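PDB 5T8U: lipoate-protein ligase 1 from Plasmodium falciparum, which is a ligase of the lipoyl protein ligase A/B family, with a large catalytic domain joined to a small C-terminal domain, and holds lipoic acid in this model. Local coordinates for residues A[333-338]-A[355-360]; A[305-310]-A[315-320]; A[130-135]-A[217-222]; A[121-126]-A[226-231]. One frame throughout, in Å; residues are numbered along the deposited sequence.

Contact 1: residues A[333-338]-A[355-360]; sequences EDISIF and SWILQE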
loop_
_atom_site.group_PDB
_atom_site.type_symbol
_atom_site.label_atom_id
_atom_site.label_comp_id
_atom_site.label_asym_id
_atom_site.label_seq_id
_atom_site.Cartn_x
_atom_site.Cartn_y
_atom_site.Cartn_z
ATOM N N GLU A 333 33.155 -3.640 -12.618
ATOM C CA GLU A 333 33.124 -2.627 -13.667
ATOM C C GLU A 333 31.748 -2.564 -14.319
ATOM O O GLU A 333 31.098 -1.511 -14.332
ATOM C CB GLU A 333 34.207 -2.930 -14.706
ATOM C CG GLU A 333 34.580 -1.753 -15.591
ATOM C CD GLU A 333 35.551 -2.135 -16.694
ATOM O OE1 GLU A 333 35.622 -3.334 -17.039
ATOM O OE2 GLU A 333 36.248 -1.238 -17.213
ATOM N N ASP A 334 31.280 -3.693 -14.858
ATOM C CA ASP A 334 29.991 -3.708 -15.541
ATOM C C ASP A 334 28.839 -3.435 -14.585
ATOM O O ASP A 334 27.840 -2.826 -14.982
ATOM C CB ASP A 334 29.784 -5.048 -16.246
ATOM C CG ASP A 334 30.735 -5.246 -17.406
ATOM O OD1 ASP A 334 31.821 -4.630 -17.396
ATOM O OD2 ASP A 334 30.390 -6.006 -18.336
ATOM N N ILE A 335 28.948 -3.879 -13.332
ATOM C CA ILE A 335 27.895 -3.609 -12.357
ATOM C C ILE A 335 27.845 -2.119 -12.038
ATOM O O ILE A 335 26.777 -1.496 -12.068
ATOM C CB ILE A 335 28.109 -4.459 -11.091
ATOM C CG1 ILE A 335 27.921 -5.942 -11.421
ATOM C CG2 ILE A 335 27.141 -4.037 -9.981
ATOM C CD1 ILE A 335 28.282 -6.890 -10.290
ATOM N N SER A 336 29.002 -1.526 -11.733
ATOM C CA SER A 336 29.058 -0.090 -11.481
ATOM C C SER A 336 28.473 0.690 -12.653
ATOM O O SER A 336 27.650 1.595 -12.467
ATOM C CB SER A 336 30.503 0.337 -11.215
ATOM O OG SER A 336 30.601 1.741 -11.054
ATOM N N ILE A 337 28.888 0.348 -13.875
ATOM C CA ILE A 337 28.324 0.986 -15.063
ATOM C C ILE A 337 26.807 0.847 -15.061
ATOM O O ILE A 337 26.071 1.824 -15.246
ATOM C CB ILE A 337 28.945 0.383 -16.339
ATOM C CG1 ILE A 337 30.435 0.735 -16.435
ATOM C CG2 ILE A 337 28.196 0.842 -17.591
ATOM C CD1 ILE A 337 30.731 2.210 -16.653
ATOM N N PHE A 338 26.319 -0.376 -14.842
ATOM C CA PHE A 338 24.881 -0.615 -14.874
ATOM C C PHE A 338 24.149 0.285 -13.886
ATOM O O PHE A 338 23.080 0.823 -14.199
ATOM C CB PHE A 338 24.584 -2.084 -14.579
ATOM C CG PHE A 338 23.127 -2.366 -14.363
ATOM C CD1 PHE A 338 22.662 -2.761 -13.122
ATOM C CD2 PHE A 338 22.219 -2.214 -15.397
ATOM C CE1 PHE A 338 21.320 -3.011 -12.919
ATOM C CE2 PHE A 338 20.875 -2.464 -15.200
ATOM C CZ PHE A 338 20.426 -2.863 -13.959
ATOM N N SER A 355 26.781 0.475 -3.414
ATOM C CA SER A 355 27.925 0.388 -2.519
ATOM C C SER A 355 27.889 -0.895 -1.702
ATOM O O SER A 355 28.940 -1.398 -1.288
ATOM C CB SER A 355 27.963 1.607 -1.600
ATOM O OG SER A 355 28.965 1.466 -0.609
ATOM N N TRP A 356 26.695 -1.439 -1.458
ATOM C CA TRP A 356 26.596 -2.726 -0.777
ATOM C C TRP A 356 26.920 -3.883 -1.719
ATOM O O TRP A 356 27.659 -4.802 -1.352
ATOM C CB TRP A 356 25.199 -2.906 -0.185
ATOM C CG TRP A 356 24.954 -4.302 0.287
ATOM C CD1 TRP A 356 25.704 -5.004 1.182
ATOM C CD2 TRP A 356 23.886 -5.171 -0.111
ATOM N NE1 TRP A 356 25.173 -6.256 1.368
ATOM C CE2 TRP A 356 24.056 -6.385 0.585
ATOM C CE3 TRP A 356 22.801 -5.042 -0.986
ATOM C CZ2 TRP A 356 23.184 -7.460 0.435
ATOM C CZ3 TRP A 356 21.936 -6.113 -1.134
ATOM C CH2 TRP A 356 22.133 -7.305 -0.427
ATOM N N ILE A 357 26.371 -3.855 -2.935
ATOM C CA ILE A 357 26.540 -4.977 -3.856
ATOM C C ILE A 357 28.001 -5.130 -4.251
ATOM O O ILE A 357 28.509 -6.250 -4.375
ATOM C CB ILE A 357 25.630 -4.801 -5.086
ATOM C CG1 ILE A 357 24.177 -5.094 -4.696
ATOM C CG2 ILE A 357 26.081 -5.712 -6.240
ATOM C CD1 ILE A 357 23.177 -4.949 -5.820
ATOM N N LEU A 358 28.701 -4.014 -4.458
ATOM C CA LEU A 358 30.104 -4.102 -4.850
ATOM C C LEU A 358 30.985 -4.716 -3.771
ATOM O O LEU A 358 32.186 -4.886 -4.006
ATOM C CB LEU A 358 30.637 -2.719 -5.224
ATOM C CG LEU A 358 29.939 -2.013 -6.390
ATOM C CD1 LEU A 358 30.698 -0.754 -6.760
ATOM C CD2 LEU A 358 29.795 -2.921 -7.609
ATOM N N GLN A 359 30.435 -5.049 -2.605
ATOM C CA GLN A 359 31.172 -5.756 -1.567
ATOM C C GLN A 359 30.725 -7.207 -1.425
ATOM O O GLN A 359 31.186 -7.900 -0.513
ATOM C CB GLN A 359 31.028 -5.017 -0.237
ATOM C CG GLN A 359 31.731 -3.670 -0.233
ATOM C CD GLN A 359 31.185 -2.717 0.810
ATOM O OE1 GLN A 359 30.222 -3.026 1.513
ATOM N NE2 GLN A 359 31.797 -1.542 0.909
ATOM N N GLU A 360 29.847 -7.678 -2.308
ATOM C CA GLU A 360 29.430 -9.079 -2.345
ATOM C C GLU A 360 28.332 -9.276 -3.384
ATOM O O GLU A 360 28.480 -10.067 -4.316
ATOM C CB GLU A 360 28.935 -9.551 -0.977
ATOM C CG GLU A 360 27.910 -8.639 -0.334
ATOM C CD GLU A 360 27.601 -9.043 1.092
ATOM O OE1 GLU A 360 28.489 -9.627 1.748
ATOM O OE2 GLU A 360 26.470 -8.785 1.556
#

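Contact 2: residues A[305-310]-A[315-320]; sequences GNIFSD and NLIDHL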
loop_
_atom_site.group_PDB
_atom_site.type_symbol
_atom_site.label_atom_id
_atom_site.label_comp_id
_atom_site.label_asym_id
_atom_site.label_seq_id
_atom_site.Cartn_x
_atom_site.Cartn_y
_atom_site.Cartn_z
ATOM N N GLY A 305 17.546 -13.857 -11.733
ATOM C CA GLY A 305 17.562 -13.480 -10.331
ATOM C C GLY A 305 16.199 -13.003 -9.884
ATOM O O GLY A 305 15.224 -13.027 -10.641
ATOM N N ASN A 306 16.147 -12.565 -8.630
ATOM C CA ASN A 306 14.918 -12.061 -8.036
ATOM C C ASN A 306 15.270 -11.352 -6.738
ATOM O O ASN A 306 16.248 -11.706 -6.072
ATOM C CB ASN A 306 13.916 -13.193 -7.780
ATOM C CG ASN A 306 12.542 -12.682 -7.396
ATOM O OD1 ASN A 306 12.277 -11.481 -7.451
ATOM N ND2 ASN A 306 11.656 -13.594 -7.016
ATOM N N ILE A 307 14.466 -10.350 -6.386
ATOM C CA ILE A 307 14.700 -9.530 -5.204
ATOM C C ILE A 307 13.470 -9.602 -4.313
ATOM O O ILE A 307 12.351 -9.341 -4.768
ATOM C CB ILE A 307 15.015 -8.067 -5.572
ATOM C CG1 ILE A 307 16.239 -8.005 -6.489
ATOM C CG2 ILE A 307 15.246 -7.237 -4.304
ATOM C CD1 ILE A 307 16.613 -6.605 -6.957
ATOM N N PHE A 308 13.681 -9.958 -3.050
ATOM C CA PHE A 308 12.672 -9.819 -2.012
ATOM C C PHE A 308 13.091 -8.693 -1.079
ATOM O O PHE A 308 14.283 -8.466 -0.864
ATOM C CB PHE A 308 12.496 -11.117 -1.220
ATOM C CG PHE A 308 12.149 -12.306 -2.069
ATOM C CD1 PHE A 308 12.570 -13.575 -1.707
ATOM C CD2 PHE A 308 11.400 -12.157 -3.223
ATOM C CE1 PHE A 308 12.253 -14.673 -2.484
ATOM C CE2 PHE A 308 11.078 -13.251 -4.003
ATOM C CZ PHE A 308 11.506 -14.510 -3.634
ATOM N N SER A 309 12.115 -7.976 -0.529
ATOM C CA SER A 309 12.451 -6.790 0.245
ATOM C C SER A 309 11.299 -6.405 1.161
ATOM O O SER A 309 10.185 -6.922 1.058
ATOM C CB SER A 309 12.804 -5.622 -0.678
ATOM O OG SER A 309 13.142 -4.461 0.061
ATOM N N ASP A 310 11.601 -5.464 2.057
ATOM C CA ASP A 310 10.652 -4.880 2.994
ATOM C C ASP A 310 10.402 -3.406 2.690
ATOM O O ASP A 310 9.871 -2.678 3.535
ATOM C CB ASP A 310 11.184 -5.049 4.420
ATOM C CG ASP A 310 10.093 -5.013 5.469
ATOM O OD1 ASP A 310 9.037 -5.642 5.258
ATOM O OD2 ASP A 310 10.309 -4.371 6.519
ATOM N N ASN A 315 9.447 1.198 -6.967
ATOM C CA ASN A 315 10.114 1.605 -8.201
ATOM C C ASN A 315 11.605 1.295 -8.141
ATOM O O ASN A 315 12.159 0.651 -9.041
ATOM C CB ASN A 315 9.878 3.097 -8.441
ATOM C CG ASN A 315 10.752 3.662 -9.544
ATOM O OD1 ASN A 315 11.872 4.112 -9.296
ATOM N ND2 ASN A 315 10.238 3.653 -10.769
ATOM N N LEU A 316 12.269 1.751 -7.077
ATOM C CA LEU A 316 13.680 1.442 -6.880
ATOM C C LEU A 316 13.939 -0.050 -7.034
ATOM O O LEU A 316 14.912 -0.458 -7.677
ATOM C CB LEU A 316 14.115 1.938 -5.496
ATOM C CG LEU A 316 15.534 1.678 -4.968
ATOM C CD1 LEU A 316 15.635 0.324 -4.266
ATOM C CD2 LEU A 316 16.586 1.816 -6.062
ATOM N N ILE A 317 13.055 -0.882 -6.481
ATOM C CA ILE A 317 13.316 -2.316 -6.432
ATOM C C ILE A 317 13.120 -2.953 -7.800
ATOM O O ILE A 317 13.840 -3.887 -8.166
ATOM C CB ILE A 317 12.437 -2.975 -5.355
ATOM C CG1 ILE A 317 13.052 -2.689 -3.983
ATOM C CG2 ILE A 317 12.280 -4.485 -5.610
ATOM C CD1 ILE A 317 12.362 -3.350 -2.837
ATOM N N ASP A 318 12.142 -2.479 -8.573
ATOM C CA ASP A 318 12.014 -2.968 -9.942
ATOM C C ASP A 318 13.218 -2.548 -10.777
ATOM O O ASP A 318 13.766 -3.355 -11.545
ATOM C CB ASP A 318 10.714 -2.462 -10.566
ATOM C CG ASP A 318 9.487 -3.123 -9.967
ATOM O OD1 ASP A 318 9.573 -4.313 -9.598
ATOM O OD2 ASP A 318 8.437 -2.454 -9.866
ATOM N N HIS A 319 13.657 -1.295 -10.628
ATOM C CA HIS A 319 14.865 -0.854 -11.313
ATOM C C HIS A 319 16.067 -1.705 -10.926
ATOM O O HIS A 319 16.956 -1.932 -11.754
ATOM C CB HIS A 319 15.127 0.622 -11.013
ATOM C CG HIS A 319 14.301 1.560 -11.836
ATOM N ND1 HIS A 319 13.778 2.731 -11.332
ATOM C CD2 HIS A 319 13.913 1.503 -13.133
ATOM C CE1 HIS A 319 13.101 3.353 -12.280
ATOM N NE2 HIS A 319 13.166 2.629 -13.382
ATOM N N LEU A 320 16.117 -2.187 -9.680
ATOM C CA LEU A 320 17.140 -3.164 -9.323
ATOM C C LEU A 320 16.919 -4.475 -10.066
ATOM O O LEU A 320 17.868 -5.061 -10.600
ATOM C CB LEU A 320 17.151 -3.406 -7.812
ATOM C CG LEU A 320 17.505 -2.233 -6.889
ATOM C CD1 LEU A 320 17.677 -2.728 -5.459
ATOM C CD2 LEU A 320 18.754 -1.499 -7.353
#

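Contact 3: residues A[130-135]-A[217-222]; sequences NHFNIE and CIALIK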
loop_
_atom_site.group_PDB
_atom_site.type_symbol
_atom_site.label_atom_id
_atom_site.label_comp_id
_atom_site.label_asym_id
_atom_site.label_seq_id
_atom_site.Cartn_x
_atom_site.Cartn_y
_atom_site.Cartn_z
ATOM N N ASN A 130 -8.956 17.220 16.067
ATOM C CA ASN A 130 -10.173 18.017 16.183
ATOM C C ASN A 130 -11.326 17.202 16.751
ATOM O O ASN A 130 -12.074 17.688 17.608
ATOM C CB ASN A 130 -10.552 18.593 14.820
ATOM C CG ASN A 130 -9.545 19.602 14.313
ATOM O OD1 ASN A 130 -8.767 20.161 15.085
ATOM N ND2 ASN A 130 -9.560 19.849 13.008
ATOM N N HIS A 131 -11.490 15.962 16.291
ATOM C CA HIS A 131 -12.690 15.199 16.602
ATOM C C HIS A 131 -12.506 14.203 17.737
ATOM O O HIS A 131 -13.500 13.624 18.193
ATOM C CB HIS A 131 -13.176 14.460 15.351
ATOM C CG HIS A 131 -13.498 15.370 14.208
ATOM N ND1 HIS A 131 -12.560 16.200 13.634
ATOM C CD2 HIS A 131 -14.654 15.589 13.540
ATOM C CE1 HIS A 131 -13.123 16.889 12.658
ATOM N NE2 HIS A 131 -14.394 16.536 12.579
ATOM N N PHE A 132 -11.275 13.982 18.206
ATOM C CA PHE A 132 -11.056 13.035 19.291
ATOM C C PHE A 132 -9.973 13.491 20.262
ATOM O O PHE A 132 -9.621 12.731 21.173
ATOM C CB PHE A 132 -10.705 11.657 18.716
ATOM C CG PHE A 132 -11.645 11.203 17.634
ATOM C CD1 PHE A 132 -12.880 10.665 17.952
ATOM C CD2 PHE A 132 -11.300 11.332 16.299
ATOM C CE1 PHE A 132 -13.751 10.253 16.957
ATOM C CE2 PHE A 132 -12.164 10.922 15.301
ATOM C CZ PHE A 132 -13.391 10.381 15.632
ATOM N N ASN A 133 -9.444 14.704 20.104
ATOM C CA ASN A 133 -8.414 15.244 20.993
ATOM C C ASN A 133 -7.266 14.254 21.173
ATOM O O ASN A 133 -6.687 14.126 22.255
ATOM C CB ASN A 133 -9.011 15.641 22.344
ATOM C CG ASN A 133 -8.327 16.853 22.944
ATOM O OD1 ASN A 133 -8.523 17.978 22.485
ATOM N ND2 ASN A 133 -7.517 16.631 23.974
ATOM N N ILE A 134 -6.933 13.548 20.098
ATOM C CA ILE A 134 -5.816 12.611 20.078
ATOM C C ILE A 134 -4.656 13.302 19.373
ATOM O O ILE A 134 -4.690 13.507 18.154
ATOM C CB ILE A 134 -6.196 11.294 19.387
ATOM C CG1 ILE A 134 -7.150 10.495 20.279
ATOM C CG2 ILE A 134 -4.949 10.464 19.064
ATOM C CD1 ILE A 134 -7.757 9.275 19.613
ATOM N N GLU A 135 -3.631 13.663 20.139
ATOM C CA GLU A 135 -2.451 14.321 19.590
ATOM C C GLU A 135 -1.526 13.257 19.009
ATOM O O GLU A 135 -0.865 12.524 19.752
ATOM C CB GLU A 135 -1.755 15.143 20.670
ATOM C CG GLU A 135 -2.448 16.467 20.960
ATOM C CD GLU A 135 -2.170 16.981 22.359
ATOM O OE1 GLU A 135 -1.019 16.848 22.825
ATOM O OE2 GLU A 135 -3.105 17.511 22.996
ATOM N N CYS A 217 -14.470 7.186 10.666
ATOM C CA CYS A 217 -14.684 7.378 9.235
ATOM C C CYS A 217 -15.384 8.703 8.957
ATOM O O CYS A 217 -14.945 9.484 8.106
ATOM C CB CYS A 217 -15.489 6.212 8.666
ATOM S SG CYS A 217 -14.533 4.690 8.421
ATOM N N ILE A 218 -16.480 8.974 9.670
ATOM C CA ILE A 218 -17.230 10.209 9.449
ATOM C C ILE A 218 -16.336 11.419 9.690
ATOM O O ILE A 218 -16.255 12.329 8.855
ATOM C CB ILE A 218 -18.487 10.240 10.341
ATOM C CG1 ILE A 218 -19.481 9.172 9.876
ATOM C CG2 ILE A 218 -19.151 11.623 10.315
ATOM C CD1 ILE A 218 -20.649 8.952 10.816
ATOM N N ALA A 219 -15.644 11.446 10.833
ATOM C CA ALA A 219 -14.737 12.557 11.109
ATOM C C ALA A 219 -13.711 12.717 9.992
ATOM O O ALA A 219 -13.402 13.841 9.571
ATOM C CB ALA A 219 -14.038 12.343 12.451
ATOM N N LEU A 220 -13.186 11.598 9.489
ATOM C CA LEU A 220 -12.156 11.650 8.459
ATOM C C LEU A 220 -12.699 12.232 7.160
ATOM O O LEU A 220 -12.020 13.028 6.499
ATOM C CB LEU A 220 -11.593 10.248 8.232
ATOM C CG LEU A 220 -10.349 10.110 7.357
ATOM C CD1 LEU A 220 -9.209 10.964 7.882
ATOM C CD2 LEU A 220 -9.935 8.650 7.302
ATOM N N ILE A 221 -13.914 11.842 6.770
ATOM C CA ILE A 221 -14.538 12.430 5.588
ATOM C C ILE A 221 -14.742 13.926 5.792
ATOM O O ILE A 221 -14.502 14.735 4.885
ATOM C CB ILE A 221 -15.864 11.713 5.271
ATOM C CG1 ILE A 221 -15.616 10.222 5.010
ATOM C CG2 ILE A 221 -16.542 12.354 4.061
ATOM C CD1 ILE A 221 -16.883 9.395 4.886
ATOM N N LYS A 222 -15.184 14.317 6.991
ATOM C CA LYS A 222 -15.355 15.732 7.302
ATOM C C LYS A 222 -14.062 16.505 7.063
ATOM O O LYS A 222 -14.033 17.470 6.293
ATOM C CB LYS A 222 -15.824 15.893 8.751
ATOM C CG LYS A 222 -17.323 15.706 8.943
ATOM C CD LYS A 222 -17.706 15.750 10.415
ATOM C CE LYS A 222 -19.215 15.842 10.603
ATOM N NZ LYS A 222 -19.599 15.979 12.040
#

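Contact 4: residues A[121-126]-A[226-231]; sequences FLIILN and KFYEQN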
loop_
_atom_site.group_PDB
_atom_site.type_symbol
_atom_site.label_atom_id
_atom_site.label_comp_id
_atom_site.label_asym_id
_atom_site.label_seq_id
_atom_site.Cartn_x
_atom_site.Cartn_y
_atom_site.Cartn_z
ATOM N N PHE A 121 -1.635 12.764 5.414
ATOM C CA PHE A 121 -1.347 12.608 6.836
ATOM C C PHE A 121 -1.844 13.801 7.641
ATOM O O PHE A 121 -2.202 13.649 8.814
ATOM C CB PHE A 121 0.155 12.412 7.056
ATOM C CG PHE A 121 0.630 11.007 6.804
ATOM C CD1 PHE A 121 0.142 9.955 7.560
ATOM C CD2 PHE A 121 1.579 10.742 5.830
ATOM C CE1 PHE A 121 0.578 8.661 7.340
ATOM C CE2 PHE A 121 2.022 9.448 5.606
ATOM C CZ PHE A 121 1.521 8.406 6.362
ATOM N N LEU A 122 -1.875 14.991 7.039
ATOM C CA LEU A 122 -2.398 16.154 7.751
ATOM C C LEU A 122 -3.911 16.071 7.902
ATOM O O LEU A 122 -4.460 16.488 8.926
ATOM C CB LEU A 122 -2.004 17.442 7.028
ATOM C CG LEU A 122 -2.518 18.738 7.670
ATOM C CD1 LEU A 122 -2.028 18.873 9.105
ATOM C CD2 LEU A 122 -2.104 19.951 6.851
ATOM N N ILE A 123 -4.605 15.547 6.889
ATOM C CA ILE A 123 -6.040 15.320 7.020
ATOM C C ILE A 123 -6.311 14.349 8.158
ATOM O O ILE A 123 -7.199 14.576 8.992
ATOM C CB ILE A 123 -6.628 14.814 5.688
ATOM C CG1 ILE A 123 -6.502 15.894 4.608
ATOM C CG2 ILE A 123 -8.094 14.401 5.860
ATOM C CD1 ILE A 123 -6.862 15.419 3.213
ATOM N N ILE A 124 -5.541 13.262 8.227
ATOM C CA ILE A 124 -5.758 12.275 9.282
ATOM C C ILE A 124 -5.470 12.886 10.651
ATOM O O ILE A 124 -6.281 12.783 11.581
ATOM C CB ILE A 124 -4.904 11.020 9.021
ATOM C CG1 ILE A 124 -5.260 10.425 7.652
ATOM C CG2 ILE A 124 -5.123 9.985 10.122
ATOM C CD1 ILE A 124 -4.403 9.254 7.233
ATOM N N LEU A 125 -4.317 13.543 10.794
ATOM C CA LEU A 125 -3.966 14.150 12.075
ATOM C C LEU A 125 -5.013 15.171 12.508
ATOM O O LEU A 125 -5.405 15.212 13.680
ATOM C CB LEU A 125 -2.585 14.799 11.985
ATOM C CG LEU A 125 -1.412 13.844 11.750
ATOM C CD1 LEU A 125 -0.150 14.621 11.409
ATOM C CD2 LEU A 125 -1.181 12.962 12.962
ATOM N N ASN A 126 -5.474 16.007 11.575
ATOM C CA ASN A 126 -6.538 16.954 11.892
ATOM C C ASN A 126 -7.797 16.228 12.348
ATOM O O ASN A 126 -8.492 16.690 13.260
ATOM C CB ASN A 126 -6.840 17.836 10.680
ATOM C CG ASN A 126 -5.736 18.836 10.395
ATOM O OD1 ASN A 126 -4.942 19.171 11.275
ATOM N ND2 ASN A 126 -5.688 19.328 9.162
ATOM N N LYS A 226 -13.374 19.238 4.094
ATOM C CA LYS A 226 -12.981 20.543 4.613
ATOM C C LYS A 226 -11.568 20.904 4.178
ATOM O O LYS A 226 -11.293 22.058 3.829
ATOM C CB LYS A 226 -13.095 20.553 6.136
ATOM C CG LYS A 226 -12.470 21.765 6.806
ATOM C CD LYS A 226 -12.894 21.858 8.262
ATOM C CE LYS A 226 -11.750 22.314 9.153
ATOM N NZ LYS A 226 -12.119 22.257 10.594
ATOM N N PHE A 227 -10.653 19.932 4.196
ATOM C CA PHE A 227 -9.291 20.206 3.753
ATOM C C PHE A 227 -9.278 20.690 2.311
ATOM O O PHE A 227 -8.545 21.626 1.972
ATOM C CB PHE A 227 -8.415 18.962 3.902
ATOM C CG PHE A 227 -7.010 19.150 3.389
ATOM C CD1 PHE A 227 -6.696 18.874 2.067
ATOM C CD2 PHE A 227 -6.008 19.614 4.226
ATOM C CE1 PHE A 227 -5.408 19.052 1.592
ATOM C CE2 PHE A 227 -4.717 19.792 3.756
ATOM C CZ PHE A 227 -4.418 19.511 2.437
ATOM N N TYR A 228 -10.081 20.071 1.447
ATOM C CA TYR A 228 -10.118 20.477 0.048
ATOM C C TYR A 228 -11.175 21.539 -0.237
ATOM O O TYR A 228 -11.474 21.798 -1.408
ATOM C CB TYR A 228 -10.336 19.259 -0.850
ATOM C CG TYR A 228 -9.143 18.329 -0.876
ATOM C CD1 TYR A 228 -7.913 18.758 -1.361
ATOM C CD2 TYR A 228 -9.243 17.026 -0.413
ATOM C CE1 TYR A 228 -6.820 17.915 -1.383
ATOM C CE2 TYR A 228 -8.157 16.177 -0.433
ATOM C CZ TYR A 228 -6.949 16.625 -0.918
ATOM O OH TYR A 228 -5.870 15.772 -0.934
ATOM N N GLU A 229 -11.735 22.167 0.799
ATOM C CA GLU A 229 -12.663 23.280 0.636
ATOM C C GLU A 229 -12.083 24.598 1.147
ATOM O O GLU A 229 -12.833 25.545 1.403
ATOM C CB GLU A 229 -13.983 22.971 1.343
ATOM C CG GLU A 229 -15.038 22.356 0.441
ATOM C CD GLU A 229 -16.308 22.006 1.190
ATOM O OE1 GLU A 229 -16.303 22.093 2.436
ATOM O OE2 GLU A 229 -17.311 21.649 0.537
ATOM N N GLN A 230 -10.758 24.683 1.292
ATOM C CA GLN A 230 -10.140 25.902 1.807
ATOM C C GLN A 230 -10.355 27.076 0.858
ATOM O O GLN A 230 -10.861 28.131 1.257
ATOM C CB GLN A 230 -8.645 25.677 2.039
ATOM C CG GLN A 230 -8.303 24.978 3.343
ATOM C CD GLN A 230 -6.822 25.049 3.659
ATOM O OE1 GLN A 230 -6.275 26.128 3.887
ATOM N NE2 GLN A 230 -6.160 23.897 3.666
ATOM N N ASN A 231 -9.958 26.912 -0.407
ATOM C CA ASN A 231 -10.008 28.017 -1.361
ATOM C C ASN A 231 -11.378 28.683 -1.383
ATOM O O ASN A 231 -11.480 29.915 -1.382
ATOM C CB ASN A 231 -9.645 27.516 -2.759
ATOM C CG ASN A 231 -9.819 28.583 -3.823
ATOM O OD1 ASN A 231 -9.405 29.728 -3.643
ATOM N ND2 ASN A 231 -10.449 28.214 -4.933
#

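Contact 1: residues A[333-338]-A[355-360]
Ile357 and Leu358, where helix 347-357 runs out near the end of the chain, lie against Ile335 of helix 332-341. The contact is small and apolar, with no hydrogen bond crossing it. Trp356 NE1 gives a hydrogen bond to Glu360 OE2 at 2.8 Å, bent at 131° and reaching the oxygen from above the carboxylate plane, so the last residue folds back on the tryptophan. Ile357 comes next and points its side chain at the neighbour, where its CG2 methyl faces CG2 of Ile335 at 4.2 Å. Leu358 makes the closer approach: CD2 lies 3.7 Å from Ile335 CG2 and, more loosely, 4.4 Å from the backbone N of Ser336. Leu358 and Ile335 run past one another, heading opposite ways. Ile335 offers CG2 rather than its longer branch, because chi1 of -66° sets CG2 anti to the backbone N and swings CG1 beside that N. Beyond Leu358 the chain closes a type I turn, with Glu360 N bonded to Ile357 O at 2.8 Å. In the small C-terminal domain, Ile357 also touches Phe339 and Leu358 touches Lys332, both on helix 332-341, while Trp356 packs on Ile282 and Lys284 of strand 280-286 and meets the ring of Phe286 edge to face.

Contact 2: residues A[305-310]-A[315-320]
The contact belongs to the core of the small C-terminal domain, where strand 302-309 is covered by the following helix 314-321, and Ile307 meets Ile317 and Leu320. The Ile307 CD1 methyl presses on Leu320 CB at 3.4 Å, a tight fit, and also lies 3.8 Å from Leu320 C. The two side chains cross at about a right angle. With chi1 at -58°, CG2 of Ile307 stands anti to the backbone N and faces Ile317 CG2 at 4.3 Å. Strand 302-309 is an outermost strand of a three-stranded antiparallel sheet. The helix returns nearly antiparallel to it: the axes of strand 305-309 and helix 315-320 make 159° and approach to 9.0 Å. Ser309 also faces Ile317, though its modelled approach to CD1 is too close to be trusted. The hydroxyl of Ser309 is bonded to Lys290 O on the adjoining strand 289-297. Farther along the helix, Leu320 continues the apolar layer onto Leu350 and Val353 of helix 347-357.

Contact 3: residues A[130-135]-A[217-222]
His131 and Phe132 both carry CG beside the backbone N and anti to the carbonyl carbon, with chi1 of -59° and -49°, and these torsions set the two rings around the Ala219 methyl. That methyl is the centre of the contact. It touches His131 CG and CD2, the latter at 3.5 Å, and also comes within 3.7 Å of Phe132 CE2, whose ring it meets obliquely. Ala219 O stands over one face of the imidazole, displaced toward the rim. Lys222, one turn farther along, runs its extended chain past the histidine: CD lies 4.0 Å from His131 NE2, near the ring plane at its edge. Phe132 in turn has His131 CB 3.6 Å above one of its faces. Both helices, 117-132 and 213-227, belong to the catalytic domain, where Leu220 and Ile221 pack on Leu58 of the large mixed sheet. A small alanine allows the backbones to come close, with the CA atoms of His131 and Ala219 6.4 Å apart. Asn130 ND2 adds a hydrogen bond to Glu223 OE1, and His131 ND1 is weakly bonded to Thr127 O. The latter bond would be consistent with a proton on ND1, with NE2 then facing the methylenes of Lys222. With Lys222 NZ 5.3 Å from His131 NE2, a second proton on the imidazole is probably disfavoured, although nearby Glu223 may offset this.

Contact 4: residues A[121-126]-A[226-231]
Phe227 packs against Leu122 and Ile123 where the end of helix 213-227 crosses helix 117-132 steeply, in the catalytic domain. With chi1 at 177°, CG lies anti to the backbone N and carries the ring out over Ile123. From the root of the side chain, CB meets Ile123 CG1 at 3.7 Å, and CG sits on the same carbon at 3.5 Å. The CD1 edge of the ring then reaches Ile123 CD1 at 3.6 Å. On the other edge, CD2 still lies above Ile123 CG1, and beyond it CE2 is touched by Leu122 CD2 at 4.1 Å, which arrives near the ring plane. Ile123 CG1 thus makes a CH-pi contact with the face of the Phe227 ring, 27° off the normal. Each of the two aliphatic side chains crosses the phenylalanine at about a right angle. Ile123 also touches Leu220 and Phe224 of helix 213-227. Its CD1 additionally touches Tyr228 CE2 at 3.9 Å, meeting that ring obliquely. Phe227 CD1 stands 3.5 Å above the centre of the Tyr228 ring, whose OH is hydrogen-bonded to Asn112 ND2.

The four contacts fall into two pairs on either side of the chain's centre. Contacts 3 and 4 lie 11 Å apart, centre to centre, on the same two crossed helices, 117-132 and 213-227; Leu220 CD1 bridges them at 3.9 Å from Ile124 CA. In sequence, contact 3 lies within the span of chain that contact 4 brackets. The C-terminal domain follows: contact 2 comes first, then contact 1, their centres about 15 Å apart and linked through Phe338 against His319. The centres of contacts 1 and 3 are about 49 Å apart, and no atom of one pair touches the other. The two domains thus have separate packing interfaces: contact 2 sets a helix on its sheet, while contacts 1, 3 and 4 join helices or their ends.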